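Local coordinates for Myo-inositol dehydrogenase (Corynebacterium glutamicum, PDB 3EUW), which catalyses, as a myo-inositol dehydrogenase of the Gfo/Idh/MocA family, the oxidation of myo-inositol, probably with NAD+ as the hydride acceptor, at the interface of chains A and B and the interface of chains A and C. Residues are numbered along the deposited sequence; one frame, centred on the assembly and turned at random. Chains: chain A/B/C, Myo-inositol dehydrogenase.

Contacts 1 and 2 lie about 23 Å apart, measured between the centres of their C-alpha atoms. Chain A takes part in both, with different partners: chain B at contact 1 and chain C at contact 2. Contact 1 is built from strands 146-154, 212-219, 224-230 and 238-245, chiefly through side chains. Contact 2 pairs strand 248-252 with strand 260-263, edge to edge. Strand 238-245 of contact 1 is followed closely in sequence by strand 248-252 of contact 2. Each interface has its own two-fold axis. Together, repeated by symmetry, they would link the four copies of the tetramer.

Contact 1: the interface of chains A and B. Residues chain A 154, 212, 214, 228-230; chain B 148, 150, 224, 226, 242, 244.
A:Arg154 and B:Gln148 meet in a two-fold, sheet-against-sheet interface that joins chains A and B within the tetramer. The side chains project from strands of the beta sheet in each subunit. The guanidinium of A:Arg154 grips the side-chain amide oxygen OE1 of B:Gln148 side-on. A:Arg154 NH2 lies 2.6 Å from B:Gln148 OE1 and meets it nearly along the C=O axis. A:Arg154 NE bonds to B:Gln148 OE1 at 3.0 Å, tilted from the amide plane. At its far end the guanidinium turns to B:Glu242. A:Arg154 NH1 forms a salt bridge of 2.8 Å to the carboxylate oxygen B:Glu242 OE2. NH2 also bonds to OE2, so both end nitrogens hold one oxygen. The two acceptors lie in or close to the guanidinium plane. B:Phe244 covers one face of the guanidinium. The ring is nearly parallel to it, 9° apart, and A:Arg154 NE sits 3.7 Å from the centroid of the B:Phe244 ring in a cation-pi stack. The stack and the in-plane bonds together fix the rotation of the guanidinium. The extended A:Arg154 chain, with chi2 174°, carries the group past B:Gln148. The other end of the B:Gln148 amide is also held. B:Gln148 NE2 gives a hydrogen bond of 3.0 Å to the backbone oxygen O of A:Asn229. That oxygen is approached from above its carbonyl plane. A:Val228 CG1 packs against the same amide. Further along, A:Gln212 reaches tip to tip toward B:Leu224. There the A:Ile214 methyl CD1 presses tightly on B:Leu224 CD1, at 3.3 Å.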
ATOM      1  N   ARG A 154       7.443  -1.453  18.993  1.00 11.62           N
ATOM      2  CA  ARG A 154       8.790  -1.984  19.084  1.00 11.78           C
ATOM      3  C   ARG A 154       9.785  -0.835  19.024  1.00 12.77           C
ATOM      4  O   ARG A 154       9.800  -0.058  18.066  1.00 12.19           O
ATOM      5  CB  ARG A 154       9.053  -2.976  17.948  1.00 10.18           C
ATOM      6  CG  ARG A 154       8.122  -4.179  17.966  1.00  8.87           C
ATOM      7  CD  ARG A 154       8.335  -5.046  16.718  1.00 10.50           C
ATOM      8  NE  ARG A 154       7.655  -6.333  16.801  1.00  9.31           N
ATOM      9  CZ  ARG A 154       6.941  -6.872  15.818  1.00 10.43           C
ATOM     10  NH1 ARG A 154       6.805  -6.241  14.650  1.00  7.67           N
ATOM     11  NH2 ARG A 154       6.348  -8.036  16.013  1.00 10.42           N
ATOM     12  N   GLN A 212      11.216  -8.479  25.397  1.00  9.20           N
ATOM     13  CA  GLN A 212       9.996  -8.597  24.604  1.00  9.15           C
ATOM     14  C   GLN A 212       8.853  -9.184  25.434  1.00 10.93           C
ATOM     15  O   GLN A 212       9.041 -10.114  26.229  1.00 11.35           O
ATOM     16  CB  GLN A 212      10.211  -9.431  23.324  1.00 11.56           C
ATOM     17  CG  GLN A 212      10.410 -10.924  23.525  1.00  9.77           C
ATOM     18  CD  GLN A 212      10.401 -11.707  22.214  1.00 11.48           C
ATOM     19  OE1 GLN A 212      10.462 -12.937  22.211  1.00 13.57           O
ATOM     20  NE2 GLN A 212      10.324 -10.996  21.101  1.00  8.95           N
ATOM     21  N   ILE A 214       4.227  -9.861  25.578  1.00 11.48           N
ATOM     22  CA  ILE A 214       2.911  -9.879  24.941  1.00 13.19           C
ATOM     23  C   ILE A 214       1.930  -9.710  26.087  1.00 12.52           C
ATOM     24  O   ILE A 214       2.039 -10.392  27.104  1.00 15.18           O
ATOM     25  CB  ILE A 214       2.556 -11.214  24.247  1.00 16.86           C
ATOM     26  CG1 ILE A 214       3.119 -11.285  22.824  1.00 15.99           C
ATOM     27  CG2 ILE A 214       1.025 -11.313  24.110  1.00 15.04           C
ATOM     28  CD1 ILE A 214       4.568 -11.097  22.699  1.00 22.51           C
ATOM     29  N   VAL A 228       1.735  -6.064  21.844  1.00 12.85           N
ATOM     30  CA  VAL A 228       3.001  -6.701  21.498  1.00 12.56           C
ATOM     31  C   VAL A 228       4.152  -5.682  21.572  1.00 13.28           C
ATOM     32  O   VAL A 228       4.122  -4.637  20.913  1.00 14.44           O
ATOM     33  CB  VAL A 228       2.959  -7.320  20.071  1.00 14.80           C
ATOM     34  CG1 VAL A 228       4.310  -7.967  19.742  1.00 10.84           C
ATOM     35  CG2 VAL A 228       1.829  -8.369  19.971  1.00 11.40           C
ATOM     36  N   ASN A 229       5.155  -5.988  22.386  1.00 11.27           N
ATOM     37  CA  ASN A 229       6.307  -5.105  22.551  1.00 12.80           C
ATOM     38  C   ASN A 229       7.628  -5.828  22.268  1.00 13.46           C
ATOM     39  O   ASN A 229       7.742  -7.051  22.455  1.00 12.48           O
ATOM     40  CB  ASN A 229       6.400  -4.580  23.986  1.00  9.89           C
ATOM     41  CG  ASN A 229       5.377  -3.507  24.313  1.00 13.85           C
ATOM     42  OD1 ASN A 229       4.729  -2.906  23.438  1.00 13.08           O
ATOM     43  ND2 ASN A 229       5.248  -3.241  25.603  1.00 11.06           N
ATOM     44  N   SER A 230       8.618  -5.068  21.811  1.00 13.26           N
ATOM     45  CA  SER A 230       9.962  -5.587  21.596  1.00 13.28           C
ATOM     46  C   SER A 230      10.900  -4.435  21.825  1.00 12.71           C
ATOM     47  O   SER A 230      10.570  -3.302  21.501  1.00 15.43           O
ATOM     48  CB  SER A 230      10.199  -6.114  20.193  1.00 13.32           C
ATOM     49  OG  SER A 230      11.565  -6.473  20.099  1.00 15.32           O
TER
ATOM     50  N   GLN B 148       9.367 -13.184  17.215  1.00 10.94           N
ATOM     51  CA  GLN B 148       7.930 -13.086  17.411  1.00 12.31           C
ATOM     52  C   GLN B 148       7.202 -13.543  16.159  1.00 13.11           C
ATOM     53  O   GLN B 148       7.675 -13.343  15.033  1.00 13.28           O
ATOM     54  CB  GLN B 148       7.512 -11.648  17.716  1.00 12.34           C
ATOM     55  CG  GLN B 148       8.242 -11.004  18.875  1.00 12.48           C
ATOM     56  CD  GLN B 148       7.739  -9.602  19.192  1.00 11.34           C
ATOM     57  OE1 GLN B 148       7.287  -8.864  18.308  1.00 10.19           O
ATOM     58  NE2 GLN B 148       7.840  -9.221  20.458  1.00 10.01           N
ATOM     59  N   VAL B 150       3.217 -13.353  14.805  1.00 13.86           N
ATOM     60  CA  VAL B 150       1.871 -12.859  15.055  1.00 12.37           C
ATOM     61  C   VAL B 150       0.921 -13.325  13.971  1.00 13.91           C
ATOM     62  O   VAL B 150       1.103 -13.013  12.798  1.00 13.14           O
ATOM     63  CB  VAL B 150       1.824 -11.309  15.118  1.00 11.64           C
ATOM     64  CG1 VAL B 150       0.399 -10.843  15.493  1.00  7.98           C
ATOM     65  CG2 VAL B 150       2.826 -10.804  16.147  1.00 10.37           C
ATOM     66  N   LEU B 224       8.068 -15.809  20.966  1.00 15.33           N
ATOM     67  CA  LEU B 224       6.690 -15.586  21.404  1.00 15.49           C
ATOM     68  C   LEU B 224       5.778 -15.623  20.180  1.00 12.92           C
ATOM     69  O   LEU B 224       5.920 -14.814  19.272  1.00 14.26           O
ATOM     70  CB  LEU B 224       6.540 -14.244  22.131  1.00 14.83           C
ATOM     71  CG  LEU B 224       7.261 -14.147  23.478  1.00 18.12           C
ATOM     72  CD1 LEU B 224       7.091 -12.740  24.053  1.00 17.22           C
ATOM     73  CD2 LEU B 224       6.704 -15.202  24.442  1.00 12.77           C
ATOM     74  N   ASN B 226       2.005 -15.199  18.874  1.00 12.65           N
ATOM     75  CA  ASN B 226       0.762 -14.579  19.303  1.00 11.71           C
ATOM     76  C   ASN B 226      -0.339 -14.776  18.261  1.00 11.86           C
ATOM     77  O   ASN B 226      -0.221 -14.321  17.124  1.00 11.08           O
ATOM     78  CB  ASN B 226       1.012 -13.091  19.554  1.00 12.59           C
ATOM     79  CG  ASN B 226      -0.194 -12.387  20.095  1.00 14.50           C
ATOM     80  OD1 ASN B 226      -0.584 -12.585  21.242  1.00 14.81           O
ATOM     81  ND2 ASN B 226      -0.809 -11.567  19.264  1.00 16.85           N
ATOM     82  N   GLU B 242       2.716 -12.523  10.522  1.00 14.29           N
ATOM     83  CA  GLU B 242       3.871 -11.663  10.653  1.00 13.05           C
ATOM     84  C   GLU B 242       4.998 -12.368  11.406  1.00 12.02           C
ATOM     85  O   GLU B 242       4.801 -12.828  12.534  1.00 12.85           O
ATOM     86  CB  GLU B 242       3.442 -10.393  11.395  1.00 15.60           C
ATOM     87  CG  GLU B 242       4.582  -9.515  11.862  1.00 17.34           C
ATOM     88  CD  GLU B 242       4.115  -8.227  12.553  1.00 19.90           C
ATOM     89  OE1 GLU B 242       3.114  -7.621  12.119  1.00 20.28           O
ATOM     90  OE2 GLU B 242       4.782  -7.805  13.517  1.00 19.69           O
ATOM     91  N   PHE B 244       8.594 -11.740  12.978  1.00 13.35           N
ATOM     92  CA  PHE B 244       9.506 -10.673  13.362  1.00 14.73           C
ATOM     93  C   PHE B 244      10.802 -11.259  13.896  1.00 14.66           C
ATOM     94  O   PHE B 244      10.794 -12.056  14.838  1.00 15.83           O
ATOM     95  CB  PHE B 244       8.881  -9.766  14.432  1.00 14.35           C
ATOM     96  CG  PHE B 244       9.828  -8.721  14.965  1.00 13.58           C
ATOM     97  CD1 PHE B 244      10.112  -7.582  14.220  1.00 14.45           C
ATOM     98  CD2 PHE B 244      10.482  -8.903  16.182  1.00 12.93           C
ATOM     99  CE1 PHE B 244      11.040  -6.632  14.674  1.00 14.73           C
ATOM    100  CE2 PHE B 244      11.420  -7.956  16.655  1.00 13.38           C
ATOM    101  CZ  PHE B 244      11.697  -6.819  15.893  1.00 11.91           C
TER

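Contact 2: the interface of chains A and C. Residues chain A 247-250; chain C 261-264.
The backbone nitrogen N of A:Met249, a selenomethionine, gives a hydrogen bond of 2.8 Å to the backbone oxygen O of C:His263. This is half of an antiparallel beta bridge between strand 248-252 of chain A and strand 260-263 of chain C. The return bond runs from C:His263 N to A:Met249 O, also 2.8 Å. The two residues thus face each other as a doubly bonded pair. A:Leu250 and C:Lys262 form the next bridge. The pairing continues beta structure across the boundary between subunits and helps to hold the tetramer together. On one side of the ribbon, the A:Met249 side chain crosses C:His263 obliquely. Its chain runs straight through chi2 and then turns about the CG-SE bond, chi3 74°, which brings the terminal methyl CE over the imidazole. A:Met249 CE is 3.6 Å from the centroid of the C:His263 ring, a CH-pi contact. It sits off centre, toward the rim of the ring, and C:His263 ND1 is 3.4 Å from A:Met249 CE. The backbone oxygen O of A:Met249 lies in the ring plane, at the imidazole edge. The ring therefore touches this one residue with a face and an edge. The side chains of A:Leu250 and C:Lys262 run side by side and point the same way. The methyl A:Leu250 CD2 lies 3.5 Å from C:Lys262 CB, and the aliphatic start of the lysine packs along it. Beyond the bonded pair, C:Asn264 CB comes up to the backbone oxygen O of A:Lys247, 3.5 Å away.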
ATOM      1  N   LYS A 247     -18.525  -4.199  12.865  1.00 20.46           N
ATOM      2  CA  LYS A 247     -18.805  -3.755  11.497  1.00 22.12           C
ATOM      3  C   LYS A 247     -17.592  -3.332  10.686  1.00 20.59           C
ATOM      4  O   LYS A 247     -17.744  -2.707   9.640  1.00 20.35           O
ATOM      5  CB  LYS A 247     -19.796  -2.588  11.500  1.00 23.69           C
ATOM      6  CG  LYS A 247     -21.174  -2.938  12.010  1.00 31.20           C
ATOM      7  CD  LYS A 247     -22.088  -1.713  12.018  1.00 33.87           C
ATOM      8  CE  LYS A 247     -23.486  -2.071  12.513  1.00 35.94           C
ATOM      9  NZ  LYS A 247     -24.391  -0.886  12.547  1.00 38.04           N
ATOM     10  N   GLY A 248     -16.394  -3.657  11.156  1.00 20.50           N
ATOM     11  CA  GLY A 248     -15.211  -3.274  10.409  1.00 18.15           C
ATOM     12  C   GLY A 248     -13.966  -3.119  11.251  1.00 16.92           C
ATOM     13  O   GLY A 248     -13.976  -3.388  12.453  1.00 17.97           O
HETATM   14  N   MSE A 249     -12.882  -2.700  10.610  1.00 14.65           N
HETATM   15  CA  MSE A 249     -11.630  -2.485  11.308  1.00 13.94           C
HETATM   16  C   MSE A 249     -11.007  -1.178  10.881  1.00 14.19           C
HETATM   17  O   MSE A 249     -11.140  -0.759   9.736  1.00 15.92           O
HETATM   18  CB  MSE A 249     -10.623  -3.607  11.017  1.00 13.00           C
HETATM   19  CG  MSE A 249      -9.139  -3.180  11.209  1.00 14.36           C
HETATM   20 SE   MSE A 249      -7.969  -4.664  10.894  1.00 29.14          SE
HETATM   21  CE  MSE A 249      -8.039  -4.820   8.942  1.00 17.81           C
ATOM     22  N   LEU A 250     -10.320  -0.550  11.821  1.00 13.32           N
ATOM     23  CA  LEU A 250      -9.616   0.697  11.588  1.00 13.47           C
ATOM     24  C   LEU A 250      -8.203   0.424  12.058  1.00 13.61           C
ATOM     25  O   LEU A 250      -7.996  -0.006  13.185  1.00 14.83           O
ATOM     26  CB  LEU A 250     -10.235   1.831  12.409  1.00 12.89           C
ATOM     27  CG  LEU A 250     -11.579   2.344  11.887  1.00 15.41           C
ATOM     28  CD1 LEU A 250     -12.192   3.304  12.877  1.00 12.89           C
ATOM     29  CD2 LEU A 250     -11.374   3.037  10.533  1.00 15.33           C
TER
ATOM     30  N   ARG C 261      -6.687   3.518   8.039  1.00 18.03           N
ATOM     31  CA  ARG C 261      -7.324   2.793   6.948  1.00 19.11           C
ATOM     32  C   ARG C 261      -8.501   2.016   7.512  1.00 19.76           C
ATOM     33  O   ARG C 261      -8.398   1.388   8.572  1.00 18.04           O
ATOM     34  CB  ARG C 261      -6.343   1.836   6.277  1.00 22.76           C
ATOM     35  CG  ARG C 261      -5.255   2.531   5.456  1.00 24.46           C
ATOM     36  CD  ARG C 261      -4.239   1.520   4.952  1.00 28.32           C
ATOM     37  NE  ARG C 261      -3.122   2.156   4.269  1.00 29.78           N
ATOM     38  CZ  ARG C 261      -3.154   2.554   3.009  1.00 29.49           C
ATOM     39  NH1 ARG C 261      -4.255   2.377   2.290  1.00 32.04           N
ATOM     40  NH2 ARG C 261      -2.085   3.122   2.471  1.00 31.49           N
ATOM     41  N   LYS C 262      -9.625   2.075   6.805  1.00 17.91           N
ATOM     42  CA  LYS C 262     -10.817   1.373   7.232  1.00 16.45           C
ATOM     43  C   LYS C 262     -11.044   0.138   6.364  1.00 15.88           C
ATOM     44  O   LYS C 262     -10.770   0.143   5.160  1.00 13.60           O
ATOM     45  CB  LYS C 262     -12.039   2.300   7.161  1.00 18.09           C
ATOM     46  CG  LYS C 262     -13.335   1.605   7.562  1.00 20.18           C
ATOM     47  CD  LYS C 262     -14.492   2.571   7.765  1.00 21.14           C
ATOM     48  CE  LYS C 262     -14.871   3.265   6.468  1.00 22.50           C
ATOM     49  NZ  LYS C 262     -16.076   4.095   6.680  1.00 24.02           N
ATOM     50  N   HIS C 263     -11.528  -0.928   6.989  1.00 14.29           N
ATOM     51  CA  HIS C 263     -11.802  -2.162   6.271  1.00 14.23           C
ATOM     52  C   HIS C 263     -13.158  -2.684   6.702  1.00 14.91           C
ATOM     53  O   HIS C 263     -13.387  -2.922   7.886  1.00 16.11           O
ATOM     54  CB  HIS C 263     -10.733  -3.210   6.572  1.00 13.68           C
ATOM     55  CG  HIS C 263      -9.332  -2.712   6.407  1.00 17.28           C
ATOM     56  ND1 HIS C 263      -8.709  -1.919   7.346  1.00 18.73           N
ATOM     57  CD2 HIS C 263      -8.430  -2.898   5.417  1.00 17.57           C
ATOM     58  CE1 HIS C 263      -7.483  -1.642   6.944  1.00 17.28           C
ATOM     59  NE2 HIS C 263      -7.290  -2.225   5.776  1.00 19.03           N
ATOM     60  N   ASN C 264     -14.061  -2.842   5.742  1.00 14.94           N
ATOM     61  CA  ASN C 264     -15.398  -3.351   6.037  1.00 15.22           C
ATOM     62  C   ASN C 264     -15.972  -4.098   4.849  1.00 15.62           C
ATOM     63  O   ASN C 264     -15.254  -4.364   3.891  1.00 15.93           O
ATOM     64  CB  ASN C 264     -16.343  -2.221   6.469  1.00 13.29           C
ATOM     65  CG  ASN C 264     -16.462  -1.114   5.438  1.00 15.15           C
ATOM     66  OD1 ASN C 264     -16.290  -1.336   4.236  1.00 16.14           O
ATOM     67  ND2 ASN C 264     -16.785   0.091   5.907  1.00 15.02           N
TER